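Local coordinates for protein LEOA (Escherichia coli, PDB 4AUR) that is a bacterial dynamin that probably binds and hydrolyses GTP and, as in other dynamins, may act on membranes, at residues R285-L296 / A414-F422; T397-S408 / L433-I444. All coordinates share one frame; numbering follows the deposited sequence.

Contact 1: residues R285-L296 / A414-F422; sequences RVTLASRHLDEL and AFRSLGGAF
In the dynamin-like helical domain, a loop with a short 3-10 segment packs against the long helix 275-343, where Ser-417 and Leu-418 meet Arg-285, Ala-289 and His-292. Arg-285 reaches across from the helix to the backbone of the 414-422 loop: with CG anti to its own N (chi1 -176°) and a bend at chi2, its guanidinium comes edge-on to Ser-417. Arg-285 NE gives a hydrogen bond to Ser-417 O (3.3 Å, 156° at the hydrogen), which lies almost in the guanidinium plane, and NH2 adds a weak one to the same oxygen. The carbonyl thus takes one bond and a weak second from the same guanidinium.

The CB of Ser-417 points toward the helix and lies 3.7 Å from Leu-288 CD2, about one turn beyond Arg-285. The imidazole of His-292 has Ala-414 O over one face, 2.9 Å above the ring plane and offset toward the rim. His-292 ND1 donates instead to Glu-295 OE1 (2.7 Å, 175°), which sits in the plane of the ring although ND1 approaches from above the plane of the carboxylate. This nearly straight bond probably fixes the rotation of the buried ring. Leu-418 lays CD1 against the Ala-289 backbone and the CB atoms of Ala-289 and Leu-293, while Leu-296 CD1 meets Phe-415 CZ at 3.9 Å, the two side chains crossing at about a right angle.

Around this buried contact, helix 547-567 packs on Leu-293 and Leu-418 through Gln-560 and Leu-556, and helix 430-447 meets Phe-415 through Pro-430.

Contact 2: residues T397-S408 / L433-I444; sequences TRQLSSSESFLS and LKTTILAARDTI
Arg-441 starts out with CG opposite its backbone N (chi1 -165°) and bends at chi3 (68°), which carries its guanidinium across to Ser-401 and Glu-404 on the facing helix. The two helices form an antiparallel pair within the dynamin-like helical domain, their axes 9.5 Å apart at closest approach and inclined at 158°. Arg-441 acts as a knob in a hole made by Thr-397, Leu-400, Ser-401 and Glu-404. Arg-441 NH1 donates to Ser-401 OG (2.8 Å), close to the guanidinium plane, and forms a longer salt bridge with Glu-404 OE1 (3.4 Å), the carboxylate standing nearly perpendicular to the guanidinium. Ser-401 OG in turn donates to Thr-397 O, which would orient the hydroxyl to accept from the arginine.

Beside these polar groups, Ile-437 CD1 touches Ser-403 CB (3.6 Å) and, from another direction, Leu-407 CD1, and Leu-400 CD1 lies on the backbone and CB of Arg-441. Leu-542 of helix 530-544 covers Leu-400 and Ala-440. The Glu-404 side chain crosses that of Leu-438 at about a right angle, CG touching CD2. Toward the C-terminal end of segment 397-408, Ser-408 OG accepts from Lys-434 NZ (2.9 Å) while giving its own hydrogen to Glu-404 O, from above that carbonyl's plane.

How the contacts relate
Along the chain the segments alternate: 285-296 on helix 275-343, 397-408 near the end of helix 368-408, then the loop segment 414-422 and segment 433-444 on helix 430-447. Contact 2 therefore pairs the helices that flank this connection, and contact 1 fastens the connection itself to the long helix. Their centres lie 22 Å apart, yet they touch: Phe-406 CE2 packs on Glu-295 O at 3.6 Å, and Phe-415 CE2 on Leu-433 CD1 at 3.9 Å. Lys-302, further along helix 275-343, also bonds to Gln-399 O and Ser-402 OG. Together the contacts tie the paired helices and their connecting loop to helix 275-343 within the dynamin-like helical domain.

Contact 1: residues R285-L296 / A414-F422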
# COMPACT_ATOMS: atom_id res chain seq x y z
N ARG A 285 2.33 8.50 -11.15
CA ARG A 285 2.46 7.09 -11.41
C ARG A 285 3.16 6.46 -10.24
O ARG A 285 2.98 5.29 -9.98
CB ARG A 285 3.21 6.86 -12.72
CG ARG A 285 3.34 5.42 -13.19
CD ARG A 285 2.02 4.75 -13.56
NE ARG A 285 2.23 3.33 -13.85
CZ ARG A 285 2.39 2.80 -15.07
NH1 ARG A 285 2.37 3.55 -16.16
NH2 ARG A 285 2.58 1.48 -15.21
N VAL A 286 3.94 7.24 -9.50
CA VAL A 286 4.75 6.71 -8.43
C VAL A 286 3.90 6.59 -7.19
O VAL A 286 4.02 5.64 -6.44
CB VAL A 286 5.89 7.68 -8.09
CG1 VAL A 286 6.67 7.18 -6.88
CG2 VAL A 286 6.81 7.87 -9.28
N THR A 287 3.08 7.61 -6.98
CA THR A 287 2.16 7.69 -5.88
C THR A 287 1.20 6.54 -6.00
O THR A 287 0.96 5.83 -5.04
CB THR A 287 1.42 9.02 -5.92
OG1 THR A 287 2.33 10.05 -5.51
CG2 THR A 287 0.19 9.01 -4.99
N LEU A 288 0.70 6.34 -7.21
CA LEU A 288 -0.14 5.21 -7.56
C LEU A 288 0.61 3.88 -7.43
O LEU A 288 0.07 2.90 -6.94
CB LEU A 288 -0.65 5.36 -9.00
CG LEU A 288 -1.80 4.44 -9.43
CD1 LEU A 288 -3.09 4.82 -8.72
CD2 LEU A 288 -2.02 4.48 -10.94
N ALA A 289 1.85 3.86 -7.88
CA ALA A 289 2.60 2.63 -7.83
C ALA A 289 2.82 2.13 -6.42
O ALA A 289 2.75 0.93 -6.22
CB ALA A 289 3.92 2.76 -8.58
N SER A 290 3.10 3.01 -5.44
CA SER A 290 3.32 2.51 -4.06
C SER A 290 2.03 2.18 -3.33
O SER A 290 2.02 1.34 -2.48
CB SER A 290 4.22 3.43 -3.19
OG SER A 290 4.02 4.81 -3.42
N ARG A 291 0.94 2.83 -3.70
CA ARG A 291 -0.36 2.59 -3.12
C ARG A 291 -0.87 1.21 -3.48
O ARG A 291 -1.65 0.63 -2.73
CB ARG A 291 -1.30 3.66 -3.66
CG ARG A 291 -2.76 3.64 -3.22
CD ARG A 291 -3.51 4.92 -3.65
NE ARG A 291 -4.21 4.81 -4.94
CZ ARG A 291 -5.22 3.96 -5.20
NH1 ARG A 291 -5.67 3.12 -4.26
NH2 ARG A 291 -5.79 3.93 -6.41
N HIS A 292 -0.43 0.68 -4.63
CA HIS A 292 -0.82 -0.66 -5.08
C HIS A 292 0.25 -1.71 -4.82
O HIS A 292 -0.05 -2.89 -4.90
CB HIS A 292 -1.07 -0.66 -6.57
CG HIS A 292 -2.32 0.04 -6.95
ND1 HIS A 292 -3.56 -0.36 -6.50
CD2 HIS A 292 -2.54 1.09 -7.78
CE1 HIS A 292 -4.48 0.43 -7.02
NE2 HIS A 292 -3.89 1.31 -7.80
N LEU A 293 1.50 -1.29 -4.59
CA LEU A 293 2.49 -2.19 -4.00
C LEU A 293 2.09 -2.48 -2.54
O LEU A 293 2.39 -3.55 -2.01
CB LEU A 293 3.90 -1.59 -4.05
CG LEU A 293 5.05 -2.46 -3.53
CD1 LEU A 293 4.97 -3.87 -4.13
CD2 LEU A 293 6.45 -1.90 -3.73
N ASP A 294 1.40 -1.56 -1.88
CA ASP A 294 1.04 -1.81 -0.49
C ASP A 294 -0.00 -2.90 -0.46
O ASP A 294 0.03 -3.79 0.39
CB ASP A 294 0.53 -0.58 0.20
CG ASP A 294 0.48 -0.75 1.68
OD1 ASP A 294 1.48 -1.20 2.29
OD2 ASP A 294 -0.56 -0.43 2.26
N GLU A 295 -0.92 -2.84 -1.42
CA GLU A 295 -1.91 -3.87 -1.60
C GLU A 295 -1.17 -5.16 -1.86
O GLU A 295 -1.37 -6.11 -1.15
CB GLU A 295 -2.84 -3.54 -2.74
CG GLU A 295 -3.91 -2.51 -2.39
CD GLU A 295 -4.54 -1.92 -3.64
OE1 GLU A 295 -4.12 -2.34 -4.74
OE2 GLU A 295 -5.43 -1.03 -3.55
N LEU A 296 -0.30 -5.19 -2.86
CA LEU A 296 0.39 -6.45 -3.20
C LEU A 296 1.17 -7.02 -2.03
O LEU A 296 1.15 -8.23 -1.84
CB LEU A 296 1.34 -6.29 -4.39
CG LEU A 296 2.12 -7.53 -4.78
CD1 LEU A 296 1.15 -8.65 -5.11
CD2 LEU A 296 3.02 -7.31 -5.96
N ALA A 414 -5.75 -3.50 -10.49
CA ALA A 414 -5.05 -2.89 -9.37
C ALA A 414 -3.53 -2.91 -9.52
O ALA A 414 -2.86 -2.01 -9.04
CB ALA A 414 -5.48 -3.56 -8.08
N PHE A 415 -3.00 -3.91 -10.23
CA PHE A 415 -1.55 -4.01 -10.41
C PHE A 415 -1.02 -3.54 -11.76
O PHE A 415 0.13 -3.80 -12.10
CB PHE A 415 -1.09 -5.45 -10.26
CG PHE A 415 -1.50 -6.10 -8.98
CD1 PHE A 415 -1.65 -5.36 -7.80
CD2 PHE A 415 -1.72 -7.47 -8.94
CE1 PHE A 415 -2.03 -5.98 -6.62
CE2 PHE A 415 -2.07 -8.08 -7.76
CZ PHE A 415 -2.22 -7.35 -6.60
N ARG A 416 -1.82 -2.87 -12.57
CA ARG A 416 -1.28 -2.42 -13.84
C ARG A 416 -0.27 -1.29 -13.67
O ARG A 416 0.63 -1.16 -14.49
CB ARG A 416 -2.38 -2.02 -14.82
CG ARG A 416 -3.22 -3.21 -15.27
CD ARG A 416 -4.28 -2.80 -16.27
NE ARG A 416 -4.33 -3.81 -17.30
CZ ARG A 416 -3.65 -3.77 -18.45
NH1 ARG A 416 -2.88 -2.75 -18.83
NH2 ARG A 416 -3.77 -4.81 -19.25
N SER A 417 -0.38 -0.52 -12.59
CA SER A 417 0.58 0.55 -12.31
C SER A 417 1.92 0.03 -11.93
O SER A 417 2.86 0.79 -11.90
CB SER A 417 0.10 1.44 -11.18
OG SER A 417 -0.59 0.65 -10.28
N LEU A 418 2.01 -1.26 -11.61
CA LEU A 418 3.26 -1.87 -11.22
C LEU A 418 4.09 -2.30 -12.41
O LEU A 418 5.11 -2.91 -12.24
CB LEU A 418 2.99 -3.06 -10.30
CG LEU A 418 2.98 -2.85 -8.79
CD1 LEU A 418 2.96 -1.41 -8.35
CD2 LEU A 418 1.83 -3.58 -8.13
N GLY A 419 3.64 -2.01 -13.61
CA GLY A 419 4.46 -2.24 -14.80
C GLY A 419 4.43 -3.57 -15.53
O GLY A 419 3.38 -4.16 -15.75
N GLY A 420 5.60 -4.03 -15.95
CA GLY A 420 5.72 -5.01 -17.04
C GLY A 420 5.10 -6.39 -16.81
O GLY A 420 4.46 -6.98 -17.70
N ALA A 421 5.29 -6.91 -15.61
CA ALA A 421 4.78 -8.24 -15.28
C ALA A 421 3.26 -8.32 -15.14
O ALA A 421 2.76 -9.42 -15.05
CB ALA A 421 5.45 -8.77 -14.01
N PHE A 422 2.56 -7.19 -15.13
CA PHE A 422 1.11 -7.14 -14.90
C PHE A 422 0.33 -6.60 -16.08
O PHE A 422 -0.69 -5.95 -15.91
CB PHE A 422 0.81 -6.27 -13.69
CG PHE A 422 1.64 -6.60 -12.50
CD1 PHE A 422 2.89 -6.05 -12.34
CD2 PHE A 422 1.20 -7.52 -11.59
CE1 PHE A 422 3.67 -6.39 -11.27
CE2 PHE A 422 1.98 -7.84 -10.50
CZ PHE A 422 3.22 -7.28 -10.34

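Contact 2: residues T397-S408 / L433-I444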
# COMPACT_ATOMS: atom_id res chain seq x y z
N THR A 397 -9.37 -23.70 4.56
CA THR A 397 -10.44 -23.22 3.72
C THR A 397 -10.87 -21.83 4.15
O THR A 397 -11.21 -21.02 3.33
CB THR A 397 -11.59 -24.26 3.73
OG1 THR A 397 -11.25 -25.30 2.81
CG2 THR A 397 -12.93 -23.67 3.36
N ARG A 398 -10.83 -21.53 5.43
CA ARG A 398 -11.19 -20.18 5.83
C ARG A 398 -10.19 -19.12 5.34
O ARG A 398 -10.58 -18.04 4.88
CB ARG A 398 -11.38 -20.09 7.36
CG ARG A 398 -11.49 -18.66 7.86
CD ARG A 398 -12.16 -18.50 9.21
NE ARG A 398 -12.60 -17.10 9.35
CZ ARG A 398 -13.31 -16.63 10.37
NH1 ARG A 398 -13.68 -17.42 11.37
NH2 ARG A 398 -13.65 -15.34 10.38
N GLN A 399 -8.90 -19.42 5.45
CA GLN A 399 -7.83 -18.49 5.11
C GLN A 399 -7.68 -18.27 3.60
O GLN A 399 -7.45 -17.15 3.14
CB GLN A 399 -6.52 -19.02 5.66
CG GLN A 399 -6.45 -19.05 7.16
CD GLN A 399 -7.02 -17.81 7.80
OE1 GLN A 399 -6.67 -16.69 7.45
NE2 GLN A 399 -7.91 -18.01 8.75
N LEU A 400 -7.80 -19.34 2.83
CA LEU A 400 -7.83 -19.25 1.37
C LEU A 400 -8.95 -18.33 0.92
O LEU A 400 -8.80 -17.57 -0.03
CB LEU A 400 -8.10 -20.62 0.77
CG LEU A 400 -6.97 -21.59 0.90
CD1 LEU A 400 -7.31 -22.86 0.15
CD2 LEU A 400 -5.68 -20.98 0.38
N SER A 401 -10.08 -18.41 1.61
CA SER A 401 -11.21 -17.62 1.24
C SER A 401 -11.02 -16.17 1.59
O SER A 401 -11.62 -15.32 0.97
CB SER A 401 -12.47 -18.18 1.89
OG SER A 401 -12.76 -19.43 1.29
N SER A 402 -10.20 -15.87 2.59
CA SER A 402 -9.99 -14.47 2.95
C SER A 402 -8.93 -13.82 2.05
O SER A 402 -8.87 -12.61 1.95
CB SER A 402 -9.61 -14.31 4.42
OG SER A 402 -8.43 -15.01 4.67
N SER A 403 -8.08 -14.63 1.43
CA SER A 403 -7.19 -14.14 0.40
C SER A 403 -8.02 -13.84 -0.85
O SER A 403 -7.90 -12.77 -1.42
CB SER A 403 -6.10 -15.14 0.09
OG SER A 403 -5.31 -15.40 1.23
N GLU A 404 -8.87 -14.77 -1.25
CA GLU A 404 -9.74 -14.55 -2.40
C GLU A 404 -10.46 -13.23 -2.25
O GLU A 404 -10.55 -12.43 -3.18
CB GLU A 404 -10.79 -15.67 -2.50
CG GLU A 404 -11.87 -15.39 -3.54
CD GLU A 404 -13.20 -16.12 -3.32
OE1 GLU A 404 -13.47 -16.65 -2.19
OE2 GLU A 404 -13.99 -16.15 -4.30
N SER A 405 -10.98 -13.02 -1.05
CA SER A 405 -11.82 -11.88 -0.71
C SER A 405 -11.02 -10.59 -0.63
O SER A 405 -11.56 -9.53 -0.88
CB SER A 405 -12.52 -12.19 0.62
OG SER A 405 -13.21 -11.09 1.16
N PHE A 406 -9.74 -10.67 -0.28
CA PHE A 406 -8.88 -9.50 -0.30
C PHE A 406 -8.65 -9.10 -1.75
O PHE A 406 -8.97 -7.97 -2.15
CB PHE A 406 -7.56 -9.77 0.39
CG PHE A 406 -6.60 -8.62 0.31
CD1 PHE A 406 -6.73 -7.53 1.15
CD2 PHE A 406 -5.56 -8.62 -0.60
CE1 PHE A 406 -5.85 -6.45 1.07
CE2 PHE A 406 -4.68 -7.56 -0.66
CZ PHE A 406 -4.83 -6.48 0.15
N LEU A 407 -8.15 -10.05 -2.54
CA LEU A 407 -7.93 -9.87 -3.97
C LEU A 407 -9.17 -9.48 -4.76
O LEU A 407 -9.04 -8.90 -5.82
CB LEU A 407 -7.35 -11.13 -4.58
CG LEU A 407 -5.96 -11.58 -4.12
CD1 LEU A 407 -5.67 -12.93 -4.72
CD2 LEU A 407 -4.87 -10.64 -4.54
N SER A 408 -10.37 -9.80 -4.30
CA SER A 408 -11.57 -9.46 -5.07
C SER A 408 -11.88 -7.98 -4.94
O SER A 408 -12.46 -7.39 -5.86
CB SER A 408 -12.77 -10.29 -4.63
OG SER A 408 -12.65 -11.64 -5.02
N LEU A 433 -4.21 -14.74 -9.59
CA LEU A 433 -3.76 -15.22 -8.31
C LEU A 433 -4.95 -15.77 -7.60
O LEU A 433 -4.85 -16.74 -6.89
CB LEU A 433 -3.17 -14.09 -7.47
CG LEU A 433 -1.92 -13.33 -7.93
CD1 LEU A 433 -1.87 -11.92 -7.36
CD2 LEU A 433 -0.68 -14.10 -7.54
N LYS A 434 -6.09 -15.13 -7.76
CA LYS A 434 -7.31 -15.64 -7.15
C LYS A 434 -7.54 -17.08 -7.63
O LYS A 434 -7.80 -17.95 -6.84
CB LYS A 434 -8.48 -14.76 -7.50
CG LYS A 434 -9.72 -15.00 -6.68
CD LYS A 434 -10.66 -13.79 -6.65
CE LYS A 434 -11.60 -13.77 -7.85
NZ LYS A 434 -12.82 -12.93 -7.60
N THR A 435 -7.38 -17.33 -8.93
CA THR A 435 -7.68 -18.64 -9.52
C THR A 435 -6.91 -19.80 -8.89
O THR A 435 -7.42 -20.90 -8.72
CB THR A 435 -7.30 -18.65 -11.00
OG1 THR A 435 -7.88 -17.51 -11.62
CG2 THR A 435 -7.79 -19.91 -11.69
N THR A 436 -5.66 -19.53 -8.59
CA THR A 436 -4.75 -20.52 -8.11
C THR A 436 -5.16 -20.90 -6.70
O THR A 436 -5.20 -22.06 -6.33
CB THR A 436 -3.35 -19.91 -8.20
OG1 THR A 436 -3.00 -19.84 -9.58
CG2 THR A 436 -2.32 -20.74 -7.49
N ILE A 437 -5.47 -19.88 -5.92
CA ILE A 437 -6.10 -20.05 -4.62
C ILE A 437 -7.40 -20.90 -4.70
O ILE A 437 -7.49 -21.94 -4.06
CB ILE A 437 -6.32 -18.65 -3.99
CG1 ILE A 437 -5.00 -18.10 -3.49
CG2 ILE A 437 -7.27 -18.69 -2.83
CD1 ILE A 437 -5.07 -16.68 -3.05
N LEU A 438 -8.37 -20.50 -5.52
CA LEU A 438 -9.66 -21.19 -5.58
C LEU A 438 -9.62 -22.62 -6.10
O LEU A 438 -10.49 -23.41 -5.77
CB LEU A 438 -10.66 -20.43 -6.44
CG LEU A 438 -11.01 -18.99 -6.07
CD1 LEU A 438 -12.40 -18.68 -6.61
CD2 LEU A 438 -10.96 -18.73 -4.58
N ALA A 439 -8.66 -22.95 -6.94
CA ALA A 439 -8.49 -24.33 -7.32
C ALA A 439 -7.85 -25.11 -6.18
O ALA A 439 -8.02 -26.31 -6.07
CB ALA A 439 -7.63 -24.43 -8.57
N ALA A 440 -7.10 -24.45 -5.31
CA ALA A 440 -6.55 -25.14 -4.16
C ALA A 440 -7.64 -25.35 -3.11
O ALA A 440 -7.66 -26.37 -2.45
CB ALA A 440 -5.40 -24.36 -3.56
N ARG A 441 -8.51 -24.36 -2.94
CA ARG A 441 -9.64 -24.50 -2.06
C ARG A 441 -10.64 -25.53 -2.59
O ARG A 441 -11.32 -26.16 -1.82
CB ARG A 441 -10.34 -23.15 -1.88
CG ARG A 441 -11.29 -23.13 -0.70
CD ARG A 441 -12.14 -21.88 -0.67
NE ARG A 441 -13.09 -21.87 -1.77
CZ ARG A 441 -13.97 -20.90 -2.00
NH1 ARG A 441 -14.04 -19.87 -1.18
NH2 ARG A 441 -14.79 -20.96 -3.05
N ASP A 442 -10.73 -25.68 -3.90
CA ASP A 442 -11.62 -26.66 -4.47
C ASP A 442 -11.11 -28.07 -4.26
O ASP A 442 -11.88 -28.94 -3.86
CB ASP A 442 -11.85 -26.42 -5.97
CG ASP A 442 -12.99 -25.47 -6.23
OD1 ASP A 442 -13.57 -24.94 -5.24
OD2 ASP A 442 -13.31 -25.25 -7.42
N THR A 443 -9.83 -28.29 -4.53
CA THR A 443 -9.22 -29.58 -4.31
C THR A 443 -9.38 -29.99 -2.85
O THR A 443 -9.52 -31.16 -2.57
CB THR A 443 -7.75 -29.57 -4.70
OG1 THR A 443 -7.65 -29.08 -6.03
CG2 THR A 443 -7.15 -30.96 -4.65
N ILE A 444 -9.40 -29.03 -1.94
CA ILE A 444 -9.55 -29.33 -0.51
C ILE A 444 -10.98 -29.62 -0.09
O ILE A 444 -11.21 -30.42 0.82
CB ILE A 444 -8.95 -28.21 0.34
CG1 ILE A 444 -7.43 -28.30 0.21
CG2 ILE A 444 -9.42 -28.27 1.79
CD1 ILE A 444 -6.65 -27.31 1.02